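Long-range contacts in putative dioxygenase (1H-3-hydroxy-4-oxoquinaldine 2,4-dioxygenase) (Mycobacterium abscessus, PDB 6RB3), which cleaves the ring of the Pseudomonas aeruginosa quorum-sensing signal PQS with dioxygen, yielding N-octanoylanthranilate and carbon monoxide: residues 95-100 with 120-125; 209-214 with 237-242; 214-219 with 244-249. The protein carries 2 engineered substitutions. All coordinates share one frame; numbering follows the deposited sequence.

Interaction 1. Residues 95-100 with 120-125; sequences HSHGGW and LDLIMT. Engineered in segment 95-100: Ser-96 (natural residue Ala). With JWW (2-heptylquinoline-3,4-diol), chain D.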
loop_
_atom_site.group_PDB
_atom_site.type_symbol
_atom_site.label_atom_id
_atom_site.label_comp_id
_atom_site.label_asym_id
_atom_site.label_seq_id
_atom_site.Cartn_x
_atom_site.Cartn_y
_atom_site.Cartn_z
ATOM N N HIS A 95 -0.669 0.449 1.354
ATOM C CA HIS A 95 0.054 -0.229 2.417
ATOM C C HIS A 95 1.337 -0.866 1.903
ATOM O O HIS A 95 1.314 -1.591 0.895
ATOM C CB HIS A 95 -0.787 -1.316 3.062
ATOM C CG HIS A 95 -0.050 -2.133 4.076
ATOM N ND1 HIS A 95 0.309 -1.637 5.312
ATOM C CD2 HIS A 95 0.338 -3.431 4.068
ATOM C CE1 HIS A 95 0.878 -2.592 6.028
ATOM N NE2 HIS A 95 0.927 -3.683 5.291
ATOM N N SER A 96 2.440 -0.580 2.605
ATOM C CA SER A 96 3.696 -1.248 2.332
ATOM C C SER A 96 4.005 -1.192 0.837
ATOM O O SER A 96 4.035 -0.103 0.248
ATOM C CB SER A 96 3.632 -2.691 2.876
ATOM O OG SER A 96 4.891 -3.315 2.753
ATOM N N HIS A 97 4.260 -2.334 0.224
ATOM C CA HIS A 97 4.694 -2.290 -1.172
ATOM C C HIS A 97 3.581 -2.020 -2.194
ATOM O O HIS A 97 3.854 -1.913 -3.395
ATOM C CB HIS A 97 5.379 -3.610 -1.470
ATOM C CG HIS A 97 6.541 -3.861 -0.584
ATOM N ND1 HIS A 97 7.747 -3.215 -0.749
ATOM C CD2 HIS A 97 6.665 -4.623 0.520
ATOM C CE1 HIS A 97 8.574 -3.592 0.211
ATOM N NE2 HIS A 97 7.944 -4.449 0.988
ATOM N N GLY A 98 2.335 -1.923 -1.754
ATOM C CA GLY A 98 1.333 -1.287 -2.576
ATOM C C GLY A 98 1.725 0.111 -2.949
ATOM O O GLY A 98 1.230 0.656 -3.925
ATOM N N GLY A 99 2.625 0.707 -2.182
ATOM C CA GLY A 99 3.046 2.071 -2.438
ATOM C C GLY A 99 3.832 2.228 -3.724
ATOM O O GLY A 99 3.797 3.299 -4.340
ATOM N N TRP A 100 4.520 1.174 -4.169
ATOM C CA TRP A 100 5.168 1.257 -5.474
ATOM C C TRP A 100 4.129 1.505 -6.564
ATOM O O TRP A 100 4.333 2.332 -7.468
ATOM C CB TRP A 100 5.905 -0.031 -5.791
ATOM C CG TRP A 100 7.100 -0.381 -4.945
ATOM C CD1 TRP A 100 7.135 -1.267 -3.903
ATOM C CD2 TRP A 100 8.415 0.162 -5.061
ATOM N NE1 TRP A 100 8.417 -1.315 -3.376
ATOM C CE2 TRP A 100 9.209 -0.438 -4.063
ATOM C CE3 TRP A 100 9.002 1.102 -5.913
ATOM C CZ2 TRP A 100 10.549 -0.122 -3.896
ATOM C CZ3 TRP A 100 10.321 1.414 -5.734
ATOM C CH2 TRP A 100 11.087 0.788 -4.753
ATOM N N LEU A 120 1.927 3.708 3.808
ATOM C CA LEU A 120 1.877 3.183 5.169
ATOM C C LEU A 120 2.980 2.161 5.337
ATOM O O LEU A 120 2.919 1.098 4.725
ATOM C CB LEU A 120 0.533 2.511 5.465
ATOM C CG LEU A 120 -0.714 3.346 5.206
ATOM C CD1 LEU A 120 -1.954 2.555 5.586
ATOM C CD2 LEU A 120 -0.736 4.633 5.958
ATOM N N ASP A 121 3.978 2.488 6.156
ATOM C CA ASP A 121 5.076 1.576 6.509
ATOM C C ASP A 121 5.624 0.792 5.306
ATOM O O ASP A 121 5.427 -0.419 5.181
ATOM C CB ASP A 121 4.649 0.588 7.608
ATOM C CG ASP A 121 5.710 0.448 8.726
ATOM O OD1 ASP A 121 6.878 0.261 8.333
ATOM O OD2 ASP A 121 5.392 0.585 9.950
ATOM N N LEU A 122 6.309 1.496 4.410
ATOM C CA LEU A 122 7.077 0.931 3.318
ATOM C C LEU A 122 8.555 1.245 3.547
ATOM O O LEU A 122 8.931 2.409 3.757
ATOM C CB LEU A 122 6.610 1.555 2.006
ATOM C CG LEU A 122 7.459 1.322 0.762
ATOM C CD1 LEU A 122 7.523 -0.137 0.439
ATOM C CD2 LEU A 122 6.911 2.167 -0.413
ATOM N N ILE A 123 9.401 0.224 3.448
ATOM C CA ILE A 123 10.829 0.417 3.692
ATOM C C ILE A 123 11.374 1.487 2.751
ATOM O O ILE A 123 11.504 1.269 1.541
ATOM C CB ILE A 123 11.600 -0.900 3.546
ATOM C CG1 ILE A 123 11.171 -1.926 4.606
ATOM C CG2 ILE A 123 13.091 -0.666 3.696
ATOM C CD1 ILE A 123 10.974 -1.308 5.981
ATOM N N MET A 124 11.722 2.646 3.301
ATOM C CA MET A 124 12.230 3.762 2.503
ATOM C C MET A 124 13.730 3.695 2.194
ATOM O O MET A 124 14.196 4.455 1.330
ATOM C CB MET A 124 11.955 5.073 3.236
ATOM C CG MET A 124 10.508 5.399 3.318
ATOM S SD MET A 124 9.854 5.746 1.669
ATOM C CE MET A 124 8.113 5.546 1.996
ATOM N N THR A 125 14.482 2.825 2.855
ATOM C CA THR A 125 15.904 2.654 2.567
ATOM C C THR A 125 16.087 1.673 1.424
ATOM O O THR A 125 15.152 0.997 1.017
ATOM C CB THR A 125 16.639 2.119 3.794
ATOM O OG1 THR A 125 16.104 0.826 4.095
ATOM C CG2 THR A 125 16.496 3.043 5.009
HETATM C C10 JWW D . 4.941 -6.112 3.276
HETATM C C13 JWW D . 1.349 -8.127 3.557
HETATM C C15 JWW D . -0.500 -9.711 4.108
HETATM C C17 JWW D . -0.145 -11.631 5.583
HETATM C C01 JWW D . 7.154 -8.684 1.576
HETATM C C02 JWW D . 6.982 -9.784 0.736
HETATM C C03 JWW D . 5.719 -10.170 0.324
HETATM C C04 JWW D . 4.633 -9.453 0.767
HETATM C C05 JWW D . 4.832 -8.378 1.580
HETATM C C06 JWW D . 6.056 -7.964 2.007
HETATM C C07 JWW D . 6.157 -6.806 2.885
HETATM C C09 JWW D . 3.718 -6.595 2.842
HETATM C C11 JWW D . 2.390 -5.909 3.202
HETATM C C12 JWW D . 1.208 -6.808 2.817
HETATM C C14 JWW D . 0.128 -8.352 4.458
HETATM C C16 JWW D . -0.970 -10.360 5.405
HETATM N N08 JWW D . 3.694 -7.716 1.991
HETATM O O18 JWW D . 5.003 -5.010 4.133
HETATM O O19 JWW D . 7.403 -6.324 3.372
HETATM O O HOH W 1 7.790 -2.248 3.750
#

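Interaction 2. Residues 209-214 with 237-242; sequences AIRHVF and SYRRLG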
loop_
_atom_site.group_PDB
_atom_site.type_symbol
_atom_site.label_atom_id
_atom_site.label_comp_id
_atom_site.label_asym_id
_atom_site.label_seq_id
_atom_site.Cartn_x
_atom_site.Cartn_y
_atom_site.Cartn_z
ATOM N N ALA A 209 2.051 15.768 -3.381
ATOM C CA ALA A 209 2.243 15.649 -1.943
ATOM C C ALA A 209 2.300 14.170 -1.584
ATOM O O ALA A 209 1.343 13.429 -1.822
ATOM C CB ALA A 209 1.109 16.341 -1.186
ATOM N N ILE A 210 3.428 13.719 -1.049
ATOM C CA ILE A 210 3.578 12.337 -0.606
ATOM C C ILE A 210 3.912 12.340 0.876
ATOM O O ILE A 210 4.837 13.039 1.295
ATOM C CB ILE A 210 4.659 11.614 -1.429
ATOM C CG1 ILE A 210 4.249 11.591 -2.894
ATOM C CG2 ILE A 210 4.879 10.201 -0.913
ATOM C CD1 ILE A 210 5.412 11.513 -3.873
ATOM N N ARG A 211 3.112 11.610 1.667
ATOM C CA ARG A 211 3.300 11.450 3.103
ATOM C C ARG A 211 3.544 9.997 3.465
ATOM O O ARG A 211 2.764 9.124 3.069
ATOM C CB ARG A 211 2.076 11.930 3.902
ATOM C CG ARG A 211 2.160 11.702 5.411
ATOM C CD ARG A 211 1.130 12.534 6.159
ATOM N NE ARG A 211 1.299 13.938 5.754
ATOM C CZ ARG A 211 0.544 14.952 6.173
ATOM N NH1 ARG A 211 -0.498 14.746 6.982
ATOM N NH2 ARG A 211 0.794 16.165 5.699
ATOM N N HIS A 212 4.623 9.742 4.223
ATOM C CA HIS A 212 4.887 8.415 4.777
ATOM C C HIS A 212 4.517 8.326 6.251
ATOM O O HIS A 212 5.007 9.104 7.058
ATOM C CB HIS A 212 6.353 8.031 4.672
ATOM C CG HIS A 212 6.633 6.577 4.949
ATOM N ND1 HIS A 212 7.908 6.099 5.175
ATOM C CD2 HIS A 212 5.814 5.503 5.040
ATOM C CE1 HIS A 212 7.864 4.785 5.350
ATOM N NE2 HIS A 212 6.605 4.400 5.274
ATOM N N VAL A 213 3.687 7.350 6.593
ATOM C CA VAL A 213 3.261 7.120 7.971
ATOM C C VAL A 213 3.657 5.700 8.358
ATOM O O VAL A 213 3.292 4.740 7.683
ATOM C CB VAL A 213 1.754 7.340 8.152
ATOM C CG1 VAL A 213 1.334 6.884 9.511
ATOM C CG2 VAL A 213 1.438 8.807 8.019
ATOM N N PHE A 214 4.394 5.565 9.447
ATOM C CA PHE A 214 4.926 4.271 9.834
ATOM C C PHE A 214 5.147 4.181 11.333
ATOM O O PHE A 214 5.341 5.194 12.017
ATOM C CB PHE A 214 6.258 4.054 9.121
ATOM C CG PHE A 214 7.242 5.197 9.333
ATOM C CD1 PHE A 214 7.276 6.289 8.476
ATOM C CD2 PHE A 214 8.135 5.160 10.370
ATOM C CE1 PHE A 214 8.210 7.312 8.644
ATOM C CE2 PHE A 214 9.057 6.200 10.566
ATOM C CZ PHE A 214 9.087 7.273 9.703
ATOM N N SER A 237 6.275 14.444 3.172
ATOM C CA SER A 237 6.003 14.578 4.598
ATOM C C SER A 237 6.010 13.180 5.225
ATOM O O SER A 237 5.988 12.155 4.528
ATOM C CB SER A 237 4.665 15.293 4.839
ATOM O OG SER A 237 3.607 14.727 4.021
ATOM N N TYR A 238 6.055 13.141 6.554
ATOM C CA TYR A 238 6.096 11.861 7.242
ATOM C C TYR A 238 5.615 12.009 8.667
ATOM O O TYR A 238 5.657 13.095 9.248
ATOM C CB TYR A 238 7.512 11.256 7.207
ATOM C CG TYR A 238 8.468 11.652 8.314
ATOM C CD1 TYR A 238 9.246 12.810 8.222
ATOM C CD2 TYR A 238 8.632 10.844 9.424
ATOM C CE1 TYR A 238 10.135 13.154 9.231
ATOM C CE2 TYR A 238 9.534 11.164 10.430
ATOM C CZ TYR A 238 10.264 12.335 10.329
ATOM O OH TYR A 238 11.147 12.702 11.315
ATOM N N ARG A 239 5.114 10.905 9.222
ATOM C CA ARG A 239 4.812 10.852 10.641
ATOM C C ARG A 239 5.142 9.476 11.188
ATOM O O ARG A 239 4.613 8.464 10.713
ATOM C CB ARG A 239 3.333 11.182 10.950
ATOM C CG ARG A 239 3.112 11.648 12.454
ATOM C CD ARG A 239 3.109 13.211 12.526
ATOM N NE ARG A 239 2.257 13.750 11.467
ATOM C CZ ARG A 239 2.502 14.857 10.768
ATOM N NH1 ARG A 239 3.568 15.602 11.038
ATOM N NH2 ARG A 239 1.661 15.215 9.797
ATOM N N ARG A 240 5.988 9.437 12.187
ATOM C CA ARG A 240 6.165 8.224 12.949
ATOM C C ARG A 240 5.004 8.103 13.944
ATOM O O ARG A 240 4.673 9.043 14.663
ATOM C CB ARG A 240 7.536 8.208 13.648
ATOM C CG ARG A 240 7.745 6.957 14.474
ATOM C CD ARG A 240 9.118 6.945 15.166
ATOM N NE ARG A 240 10.175 6.536 14.264
ATOM C CZ ARG A 240 10.443 5.278 13.967
ATOM N NH1 ARG A 240 9.738 4.302 14.503
ATOM N NH2 ARG A 240 11.430 4.992 13.138
ATOM N N LEU A 241 4.362 6.951 13.956
ATOM C CA LEU A 241 3.350 6.661 14.956
ATOM C C LEU A 241 3.953 5.755 16.030
ATOM O O LEU A 241 5.040 5.192 15.894
ATOM C CB LEU A 241 2.115 6.033 14.302
ATOM C CG LEU A 241 1.462 6.890 13.225
ATOM C CD1 LEU A 241 0.189 6.217 12.681
ATOM C CD2 LEU A 241 1.129 8.260 13.733
ATOM N N GLY A 242 3.254 5.644 17.134
ATOM C CA GLY A 242 3.744 4.868 18.248
ATOM C C GLY A 242 3.288 3.410 18.317
ATOM O O GLY A 242 3.131 2.860 19.413
HETATM O O HOH W 2 3.438 15.929 1.903
#

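Interaction 3. Residues 214-219 with 244-249; sequences FSHPKI and ETAFPG. Engineered in segment 244-249: Ala-246 (natural residue His).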
loop_
_atom_site.group_PDB
_atom_site.type_symbol
_atom_site.label_atom_id
_atom_site.label_comp_id
_atom_site.label_asym_id
_atom_site.label_seq_id
_atom_site.Cartn_x
_atom_site.Cartn_y
_atom_site.Cartn_z
ATOM N N PHE A 214 4.394 5.565 9.447
ATOM C CA PHE A 214 4.926 4.271 9.834
ATOM C C PHE A 214 5.147 4.181 11.333
ATOM O O PHE A 214 5.341 5.194 12.017
ATOM C CB PHE A 214 6.258 4.054 9.121
ATOM C CG PHE A 214 7.242 5.197 9.333
ATOM C CD1 PHE A 214 7.276 6.289 8.476
ATOM C CD2 PHE A 214 8.135 5.160 10.370
ATOM C CE1 PHE A 214 8.210 7.312 8.644
ATOM C CE2 PHE A 214 9.057 6.200 10.566
ATOM C CZ PHE A 214 9.087 7.273 9.703
ATOM N N SER A 215 5.099 2.957 11.841
ATOM C CA SER A 215 5.587 2.682 13.175
ATOM C C SER A 215 6.918 1.929 13.209
ATOM O O SER A 215 7.586 1.942 14.247
ATOM C CB SER A 215 4.557 1.868 13.964
ATOM O OG SER A 215 3.452 2.652 14.304
ATOM N N HIS A 216 7.322 1.291 12.123
ATOM C CA HIS A 216 8.033 0.112 12.513
ATOM C C HIS A 216 9.519 0.322 12.705
ATOM O O HIS A 216 9.983 0.285 13.851
ATOM C CB HIS A 216 7.957 -1.041 11.556
ATOM C CG HIS A 216 7.713 -2.325 12.263
ATOM N ND1 HIS A 216 7.079 -2.344 13.486
ATOM C CD2 HIS A 216 8.037 -3.610 11.975
ATOM C CE1 HIS A 216 6.959 -3.597 13.889
ATOM N NE2 HIS A 216 7.519 -4.384 12.984
ATOM N N PRO A 217 10.332 0.476 11.594
ATOM C CA PRO A 217 11.795 0.548 11.758
ATOM C C PRO A 217 11.961 1.335 13.056
ATOM O O PRO A 217 11.210 2.299 13.299
ATOM C CB PRO A 217 12.281 1.265 10.508
ATOM C CG PRO A 217 11.148 1.274 9.576
ATOM C CD PRO A 217 9.861 1.243 10.427
ATOM N N LYS A 218 12.759 0.842 13.987
ATOM C CA LYS A 218 12.903 1.520 15.266
ATOM C C LYS A 218 13.284 2.976 15.070
ATOM O O LYS A 218 13.784 3.357 13.997
ATOM C CB LYS A 218 13.973 0.854 16.161
ATOM C CG LYS A 218 15.388 0.963 15.583
ATOM C CD LYS A 218 16.370 0.050 16.254
ATOM C CE LYS A 218 17.720 0.118 15.536
ATOM N NZ LYS A 218 18.775 -0.655 16.248
ATOM N N ILE A 219 13.104 3.785 16.097
ATOM C CA ILE A 219 13.400 5.208 15.995
ATOM C C ILE A 219 14.904 5.394 15.874
ATOM O O ILE A 219 15.690 4.655 16.494
ATOM C CB ILE A 219 12.856 5.929 17.235
ATOM C CG1 ILE A 219 11.374 5.647 17.443
ATOM C CG2 ILE A 219 13.020 7.424 17.090
ATOM C CD1 ILE A 219 10.920 5.707 18.896
ATOM N N GLU A 244 3.141 -0.817 17.666
ATOM C CA GLU A 244 4.079 -1.938 17.700
ATOM C C GLU A 244 4.312 -2.603 16.348
ATOM O O GLU A 244 5.329 -3.293 16.180
ATOM C CB GLU A 244 3.561 -2.996 18.676
ATOM C CG GLU A 244 3.504 -2.488 20.091
ATOM C CD GLU A 244 2.797 -3.394 21.048
ATOM O OE1 GLU A 244 1.904 -4.155 20.645
ATOM O OE2 GLU A 244 3.152 -3.349 22.239
ATOM N N THR A 245 3.405 -2.402 15.382
ATOM C CA THR A 245 3.372 -3.240 14.193
ATOM C C THR A 245 3.635 -2.440 12.932
ATOM O O THR A 245 3.577 -1.201 12.920
ATOM C CB THR A 245 2.022 -3.950 14.037
ATOM O OG1 THR A 245 1.023 -3.027 13.562
ATOM C CG2 THR A 245 1.559 -4.461 15.378
ATOM N N ALA A 246 3.912 -3.191 11.862
ATOM C CA ALA A 246 4.087 -2.663 10.525
ATOM C C ALA A 246 2.752 -2.541 9.773
ATOM O O ALA A 246 2.761 -2.547 8.534
ATOM C CB ALA A 246 5.059 -3.568 9.773
ATOM N N PHE A 247 1.622 -2.445 10.504
ATOM C CA PHE A 247 0.275 -2.284 9.943
ATOM C C PHE A 247 -0.379 -1.069 10.614
ATOM O O PHE A 247 -1.385 -1.189 11.326
ATOM C CB PHE A 247 -0.599 -3.531 10.190
ATOM C CG PHE A 247 -0.162 -4.807 9.462
ATOM C CD1 PHE A 247 -0.540 -5.048 8.184
ATOM C CD2 PHE A 247 0.587 -5.753 10.095
ATOM C CE1 PHE A 247 -0.169 -6.217 7.541
ATOM C CE2 PHE A 247 0.966 -6.921 9.473
ATOM C CZ PHE A 247 0.599 -7.162 8.202
ATOM N N PRO A 248 0.183 0.108 10.464
ATOM C CA PRO A 248 -0.423 1.255 11.157
ATOM C C PRO A 248 -1.911 1.444 10.851
ATOM O O PRO A 248 -2.677 1.870 11.731
ATOM C CB PRO A 248 0.410 2.451 10.660
ATOM C CG PRO A 248 1.050 1.986 9.408
ATOM C CD PRO A 248 1.225 0.495 9.494
ATOM N N GLY A 249 -2.355 1.183 9.608
ATOM C CA GLY A 249 -3.769 1.372 9.282
ATOM C C GLY A 249 -4.702 0.483 10.083
ATOM O O GLY A 249 -5.850 0.841 10.334
HETATM O O HOH W 3 1.689 0.647 13.586
#

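Interaction 1. Residues 95-100 with 120-125
Leu-122 sets one methyl against two rings of segment 95-100. Its CG stands anti to the backbone N (chi1 168°), which carries the branch back toward the turn: CD1 comes within 3.3 Å of ND1 of His-97 and 4.1 Å of NE1 of Trp-100, meeting both rings obliquely, with the side chains crossing at about right angles. The leucine CB lies 3.5 Å from Ser-96 O, so apolar carbon lines that carbonyl. Trp-100 NE1 gives a weak hydrogen bond to His-97 ND1, tying the indole to the imidazole. At the other nitrogen of the same ring, NE2 hydrogen-bonds to O19 of the bound quinolone at 3.1 Å; the oxygen sits at the ring edge, near its plane, as befits a substrate-binding histidine. Strand 90-95 ends here in the nucleophile elbow of the alpha/beta-hydrolase fold, a type II' turn from His-95 to Gly-98 leading into helix 98-113. The elbow is pinned to the neighbouring parallel strand by Ser-96 N to Leu-120 O, 2.7 Å and 159° at the hydrogen, in the carbonyl plane, and Ser-96 CA points a C-H at Asp-121 O. Ser-96, engineered in place of alanine, holds OG opposite its own N (chi1 -174°), pointing it at ligand O18, though the modelled OG to O18 distance of 2.2 Å is doubtfully short. A water within bonding distance of this OG accepts from Ile-123 N at 3.0 Å and donates weakly to Asp-121 O. Ser-96 CB also covers one face of the His-95 ring toward its rim; C11 of the ligand's heptyl tail comes obliquely to His-95 CD2 at 3.3 Å, and C12 lies at the ring edge. Asp-121 turns its carboxylate away from the elbow, toward Ser-215 after strand 209-214.

Interaction 2. Residues 209-214 with 237-242
Strands 209-214 and 237-240 run parallel, their segment axes 4.3 Å apart at closest and 12° from aligned, with Arg-211 beside Ser-237 and Phe-214 beside Arg-240. Hydrogen bonds alternate along the seam: Ser-237 N to Ile-210 O, His-212 N to Ser-237 O, Arg-239 N to His-212 O, Phe-214 N to Arg-239 O and finally Leu-241 N to Phe-214 O. On the face of Arg-211 and Val-213, the Arg-211 chain bends at chi3 and its NE donates almost straight to Ser-237 OG (3.0 Å, 172°), the hydroxyl lying in the guanidinium plane. Arg-239 NH2 stands over one face of that guanidinium, 3.6 Å from Arg-211 NH1, and both arginines share the carboxylate of Glu-259, with Asp-262 as a further partner of Arg-211. Farther along, Val-213 CG1 presses tightly on Leu-241 CD1 at 3.4 Å. The strands belong to a beta-alpha-beta unit at the edge of the alpha/beta-hydrolase sheet; helix 253-265 packs on this face and the connecting helix 221-232 on the other. There, Phe-214 and Tyr-238 have nearly parallel planes, 7° apart, and meet rim to rim rather than stacking, with centroids 5.9 Å apart and Phe-214 CZ 3.6 Å from Tyr-238 CD2. Arg-240 brings the face of its guanidinium to the neighbouring atom of the phenyl rim, CE2, with NH2 3.7 Å from it, the two planes being perpendicular; Asp-223 and Pro-217 O hold that guanidinium. His-226 of the connecting helix bonds to His-212 ND1, and Asp-227 takes Tyr-238 OH.

Interaction 3. Residues 214-219 with 244-249
The hydroxyl of Ser-215 serves two partners: OG donates to a water at 2.8 Å and receives the backbone N of Gly-243. The same water donates to Thr-245 O, 2.7 Å away, and so bridges the two loops next to a direct touch in which Ser-215 CB lies 3.4 Å from Thr-245 O. The torsion of Ser-215, with OG anti to the carbonyl carbon (chi1 -72°), turns the oxygen to the water and leaves CB to make that touch. Beyond it, His-216 lays one face of its imidazole on the backbone of Ala-246. The Ala-246 N stands over the ring centre, 3.7 Å from His-216 ND1, and Ala-246 CB forms a CH-pi contact with the same ring, 4.0 Å from the centroid and 24° off the normal. No hydrogen bond joins the segments directly; the ring is fixed by His-216 NE2 to Ser-154 O. Ala-246 is engineered and replaces the histidine inferred to act as proton donor and acceptor, at the place after the last strand where alpha/beta hydrolases carry the histidine of the catalytic triad. Asp-121, inferred to raise the basicity of that histidine, touches His-216 and takes Ser-215 N on OD2, so this loop probably steadies the carboxylate. Thr-245 OG1 accepts from Phe-247 N (3.2 Å, 154°), an ST turn that shapes the bend around Ala-246, and also bonds to Glu-251. Phe-247, at the N-cap position, touches the ligand and meets the His-95 ring nearly parallel. The loop after strand 209-214 thus lies against the one joining strand 236-240 to helix 248-251, while helix 144-156 holds His-216 and helix 162-170 packs on Thr-245 and Phe-247.

In the fold
From the N terminus, interaction 1 comes first: it closes a short loop of helix 98-113 and strand 116-120, and is complete before the others begin. After a long, mainly helical section, interaction 2 opens on strand 209-214 and interaction 3 on the loop that follows, the two sharing Phe-214. Each spans helix 221-232; because strand 236-240 answers the strand and segment 244-249 then answers the loop, they cross rather than nest. Interaction 1 joins both: Asp-121 N pairs with Val-213 O and Leu-122 N with His-212 NE2, while Asp-121 also reaches the loop of interaction 3. Thus the central elbow, the sheet edge and the loops around the active site are tied together.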